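Local coordinates for putative nucleolar GTP-binding protein 1 (PDB 2QU8) that probably binds and hydrolyses GTP as a nucleolar G protein of the NOG1 family, and holds GDP in this crystal form, at residues A37-M46 against I80-R89; A106-D117 against Q129-F140. All blocks are in the same frame, centred on the assembly; numbering follows the deposited sequence.

Interaction 1 of 2, residues A37-M46 against I80-R89; sequences APNVGKSSFM and IIDTPGLLDR. With GDP (guanosine-5'-diphosphate), chain B.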
# COMPACT_ATOMS: atom_id res chain seq x y z
N ALA A 37 2.91 9.08 -3.81
CA ALA A 37 3.77 10.25 -4.02
C ALA A 37 4.14 10.95 -2.71
O ALA A 37 3.48 10.75 -1.69
CB ALA A 37 3.12 11.22 -4.98
N PRO A 38 5.24 11.76 -2.73
CA PRO A 38 5.53 12.56 -1.55
C PRO A 38 4.35 13.46 -1.17
O PRO A 38 3.68 14.01 -2.04
CB PRO A 38 6.73 13.41 -1.99
CG PRO A 38 7.39 12.58 -3.06
CD PRO A 38 6.24 11.96 -3.79
N ASN A 39 4.11 13.56 0.14
CA ASN A 39 3.14 14.48 0.74
C ASN A 39 1.67 14.11 0.54
O ASN A 39 0.78 14.96 0.64
CB ASN A 39 3.43 15.94 0.37
CG ASN A 39 4.81 16.37 0.82
OD1 ASN A 39 5.69 16.60 0.00
ND2 ASN A 39 5.01 16.44 2.13
N VAL A 40 1.41 12.83 0.29
CA VAL A 40 0.03 12.35 0.13
C VAL A 40 -0.61 11.90 1.43
O VAL A 40 -1.82 11.68 1.47
CB VAL A 40 -0.11 11.23 -0.93
CG1 VAL A 40 0.34 11.73 -2.28
CG2 VAL A 40 0.65 9.95 -0.51
N GLY A 41 0.20 11.77 2.48
CA GLY A 41 -0.28 11.38 3.82
C GLY A 41 0.13 9.99 4.30
O GLY A 41 -0.52 9.42 5.18
N LYS A 42 1.20 9.44 3.72
CA LYS A 42 1.67 8.10 4.10
C LYS A 42 2.17 8.04 5.55
O LYS A 42 1.72 7.19 6.32
CB LYS A 42 2.75 7.59 3.15
CG LYS A 42 2.35 7.47 1.68
CD LYS A 42 3.52 6.91 0.84
CE LYS A 42 4.78 7.78 0.94
NZ LYS A 42 4.56 9.17 0.44
N SER A 43 3.10 8.93 5.92
CA SER A 43 3.62 8.93 7.29
C SER A 43 2.52 9.25 8.30
O SER A 43 2.51 8.69 9.40
CB SER A 43 4.82 9.88 7.47
OG SER A 43 4.43 11.24 7.35
N SER A 44 1.61 10.14 7.92
CA SER A 44 0.46 10.47 8.76
C SER A 44 -0.39 9.22 9.02
O SER A 44 -0.78 8.94 10.15
CB SER A 44 -0.40 11.55 8.11
OG SER A 44 0.28 12.79 8.08
N PHE A 45 -0.66 8.46 7.96
CA PHE A 45 -1.49 7.27 8.07
C PHE A 45 -0.85 6.26 9.00
O PHE A 45 -1.49 5.70 9.90
CB PHE A 45 -1.71 6.63 6.69
CG PHE A 45 -2.74 5.55 6.69
CD1 PHE A 45 -4.04 5.82 6.26
CD2 PHE A 45 -2.43 4.28 7.16
CE1 PHE A 45 -5.02 4.81 6.27
CE2 PHE A 45 -3.39 3.27 7.18
CZ PHE A 45 -4.70 3.54 6.73
N MET A 46 0.45 6.02 8.78
CA MET A 46 1.20 5.11 9.61
C MET A 46 1.12 5.50 11.09
O MET A 46 0.84 4.65 11.95
CB MET A 46 2.66 5.06 9.16
CG MET A 46 3.55 4.31 10.12
SD MET A 46 5.27 4.46 9.65
CE MET A 46 5.56 6.21 9.96
N ILE A 80 3.18 -1.77 9.76
CA ILE A 80 2.90 -0.92 8.62
C ILE A 80 4.18 -0.14 8.28
O ILE A 80 4.75 0.52 9.14
CB ILE A 80 1.64 -0.02 8.85
CG1 ILE A 80 1.38 0.89 7.65
CG2 ILE A 80 1.70 0.73 10.23
CD1 ILE A 80 -0.01 1.50 7.60
N ILE A 81 4.63 -0.28 7.04
CA ILE A 81 5.94 0.22 6.63
C ILE A 81 5.82 1.39 5.66
O ILE A 81 5.04 1.36 4.71
CB ILE A 81 6.81 -0.92 6.03
CG1 ILE A 81 6.96 -2.05 7.06
CG2 ILE A 81 8.20 -0.40 5.64
CD1 ILE A 81 7.57 -3.31 6.50
N ASP A 82 6.62 2.41 5.92
CA ASP A 82 6.70 3.60 5.09
C ASP A 82 8.17 3.76 4.69
O ASP A 82 9.05 3.77 5.55
CB ASP A 82 6.19 4.84 5.88
CG ASP A 82 6.13 6.11 5.03
OD1 ASP A 82 5.85 6.03 3.82
OD2 ASP A 82 6.33 7.22 5.58
N THR A 83 8.43 3.84 3.39
CA THR A 83 9.79 3.99 2.89
C THR A 83 9.91 5.22 2.00
O THR A 83 9.97 5.09 0.78
CB THR A 83 10.26 2.74 2.10
OG1 THR A 83 9.29 2.42 1.10
CG2 THR A 83 10.41 1.57 3.01
N PRO A 84 9.93 6.42 2.61
CA PRO A 84 10.03 7.61 1.77
C PRO A 84 11.34 7.58 0.96
O PRO A 84 12.38 7.16 1.48
CB PRO A 84 10.00 8.78 2.77
CG PRO A 84 10.30 8.17 4.10
CD PRO A 84 9.86 6.75 4.04
N GLY A 85 11.25 7.97 -0.30
CA GLY A 85 12.40 7.93 -1.21
C GLY A 85 12.44 6.69 -2.08
O GLY A 85 13.09 6.70 -3.12
N LEU A 86 11.76 5.62 -1.67
CA LEU A 86 11.74 4.38 -2.45
C LEU A 86 10.41 4.09 -3.16
O LEU A 86 10.37 3.89 -4.38
CB LEU A 86 12.15 3.18 -1.59
CG LEU A 86 13.57 3.12 -1.04
CD1 LEU A 86 13.75 1.84 -0.23
CD2 LEU A 86 14.60 3.19 -2.15
N LEU A 87 9.32 4.09 -2.41
CA LEU A 87 8.01 3.72 -2.95
C LEU A 87 7.11 4.93 -3.20
O LEU A 87 5.87 4.82 -3.22
CB LEU A 87 7.35 2.67 -2.05
CG LEU A 87 8.12 1.34 -1.96
CD1 LEU A 87 7.42 0.37 -1.04
CD2 LEU A 87 8.31 0.71 -3.34
N ASP A 88 7.75 6.08 -3.42
CA ASP A 88 7.05 7.35 -3.64
C ASP A 88 7.42 7.98 -4.98
O ASP A 88 7.00 9.09 -5.29
CB ASP A 88 7.33 8.34 -2.50
CG ASP A 88 8.81 8.63 -2.30
OD1 ASP A 88 9.66 8.03 -3.01
OD2 ASP A 88 9.12 9.48 -1.45
N ARG A 89 8.22 7.26 -5.76
CA ARG A 89 8.66 7.73 -7.08
C ARG A 89 8.97 6.55 -8.00
O ARG A 89 9.20 5.43 -7.53
CB ARG A 89 9.86 8.68 -6.95
CG ARG A 89 11.07 8.10 -6.22
CD ARG A 89 11.92 9.22 -5.63
NE ARG A 89 11.36 9.68 -4.37
CZ ARG A 89 11.51 10.91 -3.87
NH1 ARG A 89 12.23 11.81 -4.52
NH2 ARG A 89 10.95 11.22 -2.71
PB GDP B . 3.88 11.68 3.25
O1B GDP B . 5.08 12.48 2.78
O2B GDP B . 3.40 10.81 2.12
O3B GDP B . 4.36 10.82 4.38
O3A GDP B . 2.70 12.66 3.71
PA GDP B . 2.58 13.35 5.17
O1A GDP B . 3.94 13.85 5.63
O2A GDP B . 2.00 12.40 6.16
O5' GDP B . 1.60 14.56 4.83
C5' GDP B . 2.06 15.65 4.01
C4' GDP B . 1.30 16.92 4.34
O4' GDP B . -0.11 16.68 4.18
C3' GDP B . 1.49 17.34 5.79
O3' GDP B . 1.51 18.77 5.86
C2' GDP B . 0.25 16.81 6.47
O2' GDP B . -0.04 17.51 7.68
C1' GDP B . -0.80 16.99 5.40
N9 GDP B . -1.94 16.06 5.47
C8 GDP B . -1.88 14.76 5.82
N7 GDP B . -3.11 14.19 5.76
C5 GDP B . -3.98 15.14 5.36
C6 GDP B . -5.43 15.20 5.09
O6 GDP B . -6.14 14.18 5.24
N1 GDP B . -5.95 16.38 4.70
C2 GDP B . -5.20 17.49 4.54
N2 GDP B . -5.80 18.64 4.14
N3 GDP B . -3.86 17.49 4.77
C4 GDP B . -3.20 16.37 5.17
O HOH W 1 7.25 9.99 0.34

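Interaction 2 of 2, residues A106-D117 against Q129-F140; sequences AHINGVILFIID and QINLFYSIKSVF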
# COMPACT_ATOMS: atom_id res chain seq x y z
N ALA A 106 8.82 -5.97 -1.52
CA ALA A 106 7.78 -6.57 -2.35
C ALA A 106 7.58 -8.07 -2.09
O ALA A 106 6.58 -8.64 -2.51
CB ALA A 106 8.08 -6.32 -3.82
N HIS A 107 8.53 -8.69 -1.40
CA HIS A 107 8.46 -10.12 -1.07
C HIS A 107 8.03 -10.40 0.38
O HIS A 107 8.02 -11.56 0.80
CB HIS A 107 9.78 -10.81 -1.38
CG HIS A 107 10.00 -11.06 -2.84
ND1 HIS A 107 10.53 -10.11 -3.69
CD2 HIS A 107 9.74 -12.14 -3.60
CE1 HIS A 107 10.60 -10.60 -4.91
NE2 HIS A 107 10.12 -11.83 -4.89
N ILE A 108 7.66 -9.36 1.12
CA ILE A 108 7.17 -9.49 2.50
C ILE A 108 5.71 -10.00 2.50
O ILE A 108 5.03 -9.93 1.48
CB ILE A 108 7.25 -8.13 3.26
CG1 ILE A 108 8.65 -7.51 3.17
CG2 ILE A 108 6.79 -8.25 4.72
CD1 ILE A 108 9.66 -8.01 4.18
N ASN A 109 5.25 -10.49 3.65
CA ASN A 109 3.87 -10.93 3.84
C ASN A 109 2.95 -9.71 3.96
O ASN A 109 2.48 -9.37 5.04
CB ASN A 109 3.79 -11.83 5.09
CG ASN A 109 2.36 -12.30 5.42
OD1 ASN A 109 1.46 -12.23 4.59
ND2 ASN A 109 2.18 -12.79 6.64
N GLY A 110 2.69 -9.04 2.83
CA GLY A 110 1.99 -7.76 2.86
C GLY A 110 0.92 -7.45 1.83
O GLY A 110 0.83 -8.11 0.78
N VAL A 111 0.12 -6.44 2.15
CA VAL A 111 -0.84 -5.84 1.23
C VAL A 111 -0.35 -4.41 0.98
O VAL A 111 0.17 -3.77 1.90
CB VAL A 111 -2.28 -5.86 1.83
CG1 VAL A 111 -2.33 -5.13 3.17
CG2 VAL A 111 -3.28 -5.25 0.88
N ILE A 112 -0.50 -3.91 -0.24
CA ILE A 112 -0.06 -2.54 -0.55
C ILE A 112 -1.18 -1.56 -0.25
O ILE A 112 -2.33 -1.80 -0.61
CB ILE A 112 0.32 -2.36 -2.05
CG1 ILE A 112 1.16 -3.54 -2.56
CG2 ILE A 112 1.03 -0.99 -2.30
CD1 ILE A 112 2.48 -3.76 -1.82
N LEU A 113 -0.85 -0.48 0.44
CA LEU A 113 -1.76 0.66 0.50
C LEU A 113 -1.11 1.79 -0.29
O LEU A 113 -0.17 2.42 0.19
CB LEU A 113 -2.06 1.08 1.94
CG LEU A 113 -2.95 2.32 2.17
CD1 LEU A 113 -4.27 2.28 1.38
CD2 LEU A 113 -3.23 2.49 3.65
N PHE A 114 -1.61 2.01 -1.51
CA PHE A 114 -1.17 3.10 -2.37
C PHE A 114 -2.11 4.27 -2.19
O PHE A 114 -3.30 4.20 -2.54
CB PHE A 114 -1.08 2.69 -3.86
CG PHE A 114 -0.44 3.74 -4.74
CD1 PHE A 114 0.93 3.71 -4.99
CD2 PHE A 114 -1.19 4.77 -5.28
CE1 PHE A 114 1.53 4.69 -5.79
CE2 PHE A 114 -0.60 5.76 -6.07
CZ PHE A 114 0.76 5.71 -6.33
N ILE A 115 -1.57 5.36 -1.66
CA ILE A 115 -2.37 6.52 -1.33
C ILE A 115 -2.27 7.59 -2.42
O ILE A 115 -1.17 7.97 -2.84
CB ILE A 115 -1.99 7.12 0.04
CG1 ILE A 115 -2.15 6.05 1.14
CG2 ILE A 115 -2.82 8.38 0.33
CD1 ILE A 115 -1.84 6.52 2.56
N ILE A 116 -3.44 8.02 -2.89
CA ILE A 116 -3.59 9.14 -3.79
C ILE A 116 -4.22 10.29 -3.01
O ILE A 116 -5.30 10.14 -2.41
CB ILE A 116 -4.49 8.79 -5.02
CG1 ILE A 116 -3.85 7.68 -5.87
CG2 ILE A 116 -4.80 10.04 -5.88
CD1 ILE A 116 -4.75 7.12 -6.97
N ASP A 117 -3.53 11.42 -3.00
CA ASP A 117 -4.06 12.69 -2.49
C ASP A 117 -4.96 13.33 -3.57
O ASP A 117 -4.47 13.97 -4.50
CB ASP A 117 -2.88 13.60 -2.11
CG ASP A 117 -3.31 15.01 -1.72
OD1 ASP A 117 -4.52 15.26 -1.51
OD2 ASP A 117 -2.42 15.88 -1.62
N GLN A 129 -0.31 10.96 -10.19
CA GLN A 129 -0.26 9.97 -9.11
C GLN A 129 -0.69 8.58 -9.59
O GLN A 129 -0.14 7.57 -9.15
CB GLN A 129 -1.11 10.42 -7.92
CG GLN A 129 -0.59 11.67 -7.23
CD GLN A 129 -1.51 12.14 -6.12
OE1 GLN A 129 -1.59 11.52 -5.06
NE2 GLN A 129 -2.19 13.26 -6.35
N ILE A 130 -1.65 8.52 -10.50
CA ILE A 130 -2.04 7.25 -11.11
C ILE A 130 -0.91 6.71 -12.00
O ILE A 130 -0.58 5.53 -11.95
CB ILE A 130 -3.39 7.35 -11.85
CG1 ILE A 130 -4.54 7.48 -10.83
CG2 ILE A 130 -3.61 6.12 -12.71
CD1 ILE A 130 -5.94 7.68 -11.45
N ASN A 131 -0.32 7.59 -12.81
CA ASN A 131 0.88 7.24 -13.56
C ASN A 131 1.97 6.63 -12.68
O ASN A 131 2.60 5.65 -13.06
CB ASN A 131 1.43 8.45 -14.31
CG ASN A 131 0.61 8.81 -15.54
OD1 ASN A 131 -0.49 8.28 -15.76
ND2 ASN A 131 1.13 9.73 -16.34
N LEU A 132 2.19 7.22 -11.50
CA LEU A 132 3.13 6.65 -10.53
C LEU A 132 2.72 5.23 -10.13
O LEU A 132 3.57 4.33 -10.08
CB LEU A 132 3.27 7.54 -9.29
CG LEU A 132 4.05 7.01 -8.08
CD1 LEU A 132 5.48 6.65 -8.43
CD2 LEU A 132 4.02 8.01 -6.92
N PHE A 133 1.43 5.04 -9.85
CA PHE A 133 0.90 3.74 -9.45
C PHE A 133 1.19 2.64 -10.48
O PHE A 133 1.65 1.56 -10.12
CB PHE A 133 -0.60 3.80 -9.17
CG PHE A 133 -1.22 2.45 -8.95
CD1 PHE A 133 -0.95 1.72 -7.79
CD2 PHE A 133 -2.04 1.88 -9.92
CE1 PHE A 133 -1.50 0.47 -7.59
CE2 PHE A 133 -2.61 0.62 -9.72
CZ PHE A 133 -2.33 -0.09 -8.55
N TYR A 134 0.92 2.92 -11.75
CA TYR A 134 1.18 1.95 -12.81
C TYR A 134 2.66 1.65 -12.92
O TYR A 134 3.06 0.51 -13.12
CB TYR A 134 0.67 2.44 -14.16
CG TYR A 134 -0.84 2.58 -14.27
CD1 TYR A 134 -1.70 1.55 -13.89
CD2 TYR A 134 -1.40 3.73 -14.80
CE1 TYR A 134 -3.10 1.69 -14.01
CE2 TYR A 134 -2.77 3.88 -14.93
CZ TYR A 134 -3.61 2.86 -14.53
OH TYR A 134 -4.97 3.05 -14.67
N SER A 135 3.47 2.69 -12.75
CA SER A 135 4.91 2.62 -12.93
C SER A 135 5.58 1.70 -11.90
O SER A 135 6.65 1.14 -12.17
CB SER A 135 5.51 4.03 -12.89
OG SER A 135 6.87 4.01 -12.54
N ILE A 136 4.95 1.55 -10.74
CA ILE A 136 5.56 0.82 -9.63
C ILE A 136 4.75 -0.36 -9.08
O ILE A 136 5.22 -1.06 -8.17
CB ILE A 136 5.93 1.78 -8.45
CG1 ILE A 136 4.68 2.24 -7.68
CG2 ILE A 136 6.80 2.96 -8.93
CD1 ILE A 136 4.99 2.75 -6.30
N LYS A 137 3.55 -0.59 -9.60
CA LYS A 137 2.71 -1.66 -9.07
C LYS A 137 3.16 -3.02 -9.63
O LYS A 137 2.76 -4.08 -9.13
CB LYS A 137 1.21 -1.39 -9.31
CG LYS A 137 0.50 -2.25 -10.35
CD LYS A 137 0.53 -1.65 -11.74
CE LYS A 137 -0.19 -2.57 -12.72
NZ LYS A 137 -0.39 -1.94 -14.05
N SER A 138 4.01 -2.96 -10.65
CA SER A 138 4.60 -4.14 -11.28
C SER A 138 5.61 -4.87 -10.39
O SER A 138 5.80 -6.07 -10.53
CB SER A 138 5.22 -3.76 -12.64
OG SER A 138 5.56 -2.38 -12.70
N VAL A 139 6.25 -4.14 -9.46
CA VAL A 139 7.15 -4.78 -8.49
C VAL A 139 6.37 -5.64 -7.49
O VAL A 139 6.90 -6.61 -6.94
CB VAL A 139 8.09 -3.75 -7.77
CG1 VAL A 139 7.36 -3.00 -6.66
CG2 VAL A 139 9.34 -4.44 -7.22
N PHE A 140 5.10 -5.29 -7.27
CA PHE A 140 4.23 -6.02 -6.36
C PHE A 140 3.31 -6.99 -7.12
O PHE A 140 2.10 -7.03 -6.90
CB PHE A 140 3.40 -5.06 -5.50
CG PHE A 140 4.22 -4.00 -4.81
CD1 PHE A 140 4.02 -2.65 -5.09
CD2 PHE A 140 5.19 -4.35 -3.86
CE1 PHE A 140 4.76 -1.66 -4.45
CE2 PHE A 140 5.94 -3.36 -3.21
CZ PHE A 140 5.73 -2.02 -3.51
O HOH W 2 0.28 9.04 -4.84

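Interaction 1 of 2, residues A37-M46 against I80-R89
The trans chi1 of D82 (-176°) carries its carboxylate out to K42 and S43, while bends at chi3 and chi4 fold K42 NZ back over the loop before helix 42-49. The K42 and D82 side chains cross at about a right angle: D82 OD1 lies 3.5 Å from K42 CE, and D82 OD2 lies 3.6 Å from S43 CB. K42 NZ itself stays 4.8 Å from D82 OD1, so the opposite charges attract, if at all, without contact. Four acceptors surround NZ and must share its three protons: GDP O2B at 2.6 Å, the carbonyl oxygens of A37 and G36, and a water that donates to D88 OD2. The amides of N39, G41, K42, S43 and S44 also point at the phosphates, consistent with a P-loop (Walker A). P38 CD lies 3.3 Å from D88 O, and P38 CG approaches R89 NH2. That surface is held by R89, which grips D88 side-on, NE to OD1 at 2.7 Å and NH2 to OD2; G85 N reaches OD2 from the opposite face, so three donors fix the carboxylate's rotation. Farther along the helix, I80 CD1 meets the edge of the F45 ring at CD2, 3.7 Å away, and M46 SD rests on D82 CB. The axes of 42-46 and 80-82 run nearly antiparallel, at 156°; F45 also packs on strand 110-117 and M46 on strand 66-73.

Interaction 2 of 2, residues A106-D117 against Q129-F140
Helix-on-sheet packing joins strand 110-117, an interior strand of the mixed sheet, to helix 126-137, the next helix in the chain; the axes of 110-117 and 129-137 run at 162° and approach to 9.3 Å, as in the return leg of a beta-alpha-beta crossover. F114 and F133 form its middle. The edge of F133 is turned toward the face of F114 in a T-shaped pair, with centroids 5.2 Å apart and planes at 63°, and F133 CB sits over the same F114 ring. A trans chi1 (-172°) extends the F114 ring to the helix, where L132 CG lies in its plane at the edge and I136 CD1 closes on CE1. Toward the N-terminal end of the strand, I112 CD1 stands over one face of the F140 ring, 3.5 Å from its centroid, in a CH-pi contact; V139 CG1 covers the opposite face. A106 CB touches F140 CD2 at 3.5 Å. Polar bonds gather at the strand's C-terminal end. D117 N donates to Q129 OE1 at 2.8 Å, in the carbonyl plane on a lone pair; Q129 NE2 bonds back to D117 O at 3.0 Å, but from above the carbonyl plane. The D117 carboxylate bonds S119 OG and C122 N and salt-bridges K151. One amide thus satisfies both backbone polar atoms of D117 and ties the helix's first turn to the strand end, while apolar contact holds the rest.

How the interactions relate
Both contacts are buried and reach the same sheet, their centres about 11 Å apart, yet their chemistry differs. Interaction 1 lies at the nucleotide: charged and backbone polar groups surround the phosphates, and its apolar pairs are confined to the end farther along helix 42-49. Interaction 2 is largely hydrophobic core, with polar bonding confined to one end of strand 110-117. They meet directly through packing, as V40 CG1 lies 3.4 Å from Q129 OE1, and L132 CD2 touches A37 N and D88 O. L132 therefore faces F114 within interaction 2 while also lying against both segments of interaction 1. R89, at the margin of interaction 1, is exposed, whereas no touching residue of interaction 2 is.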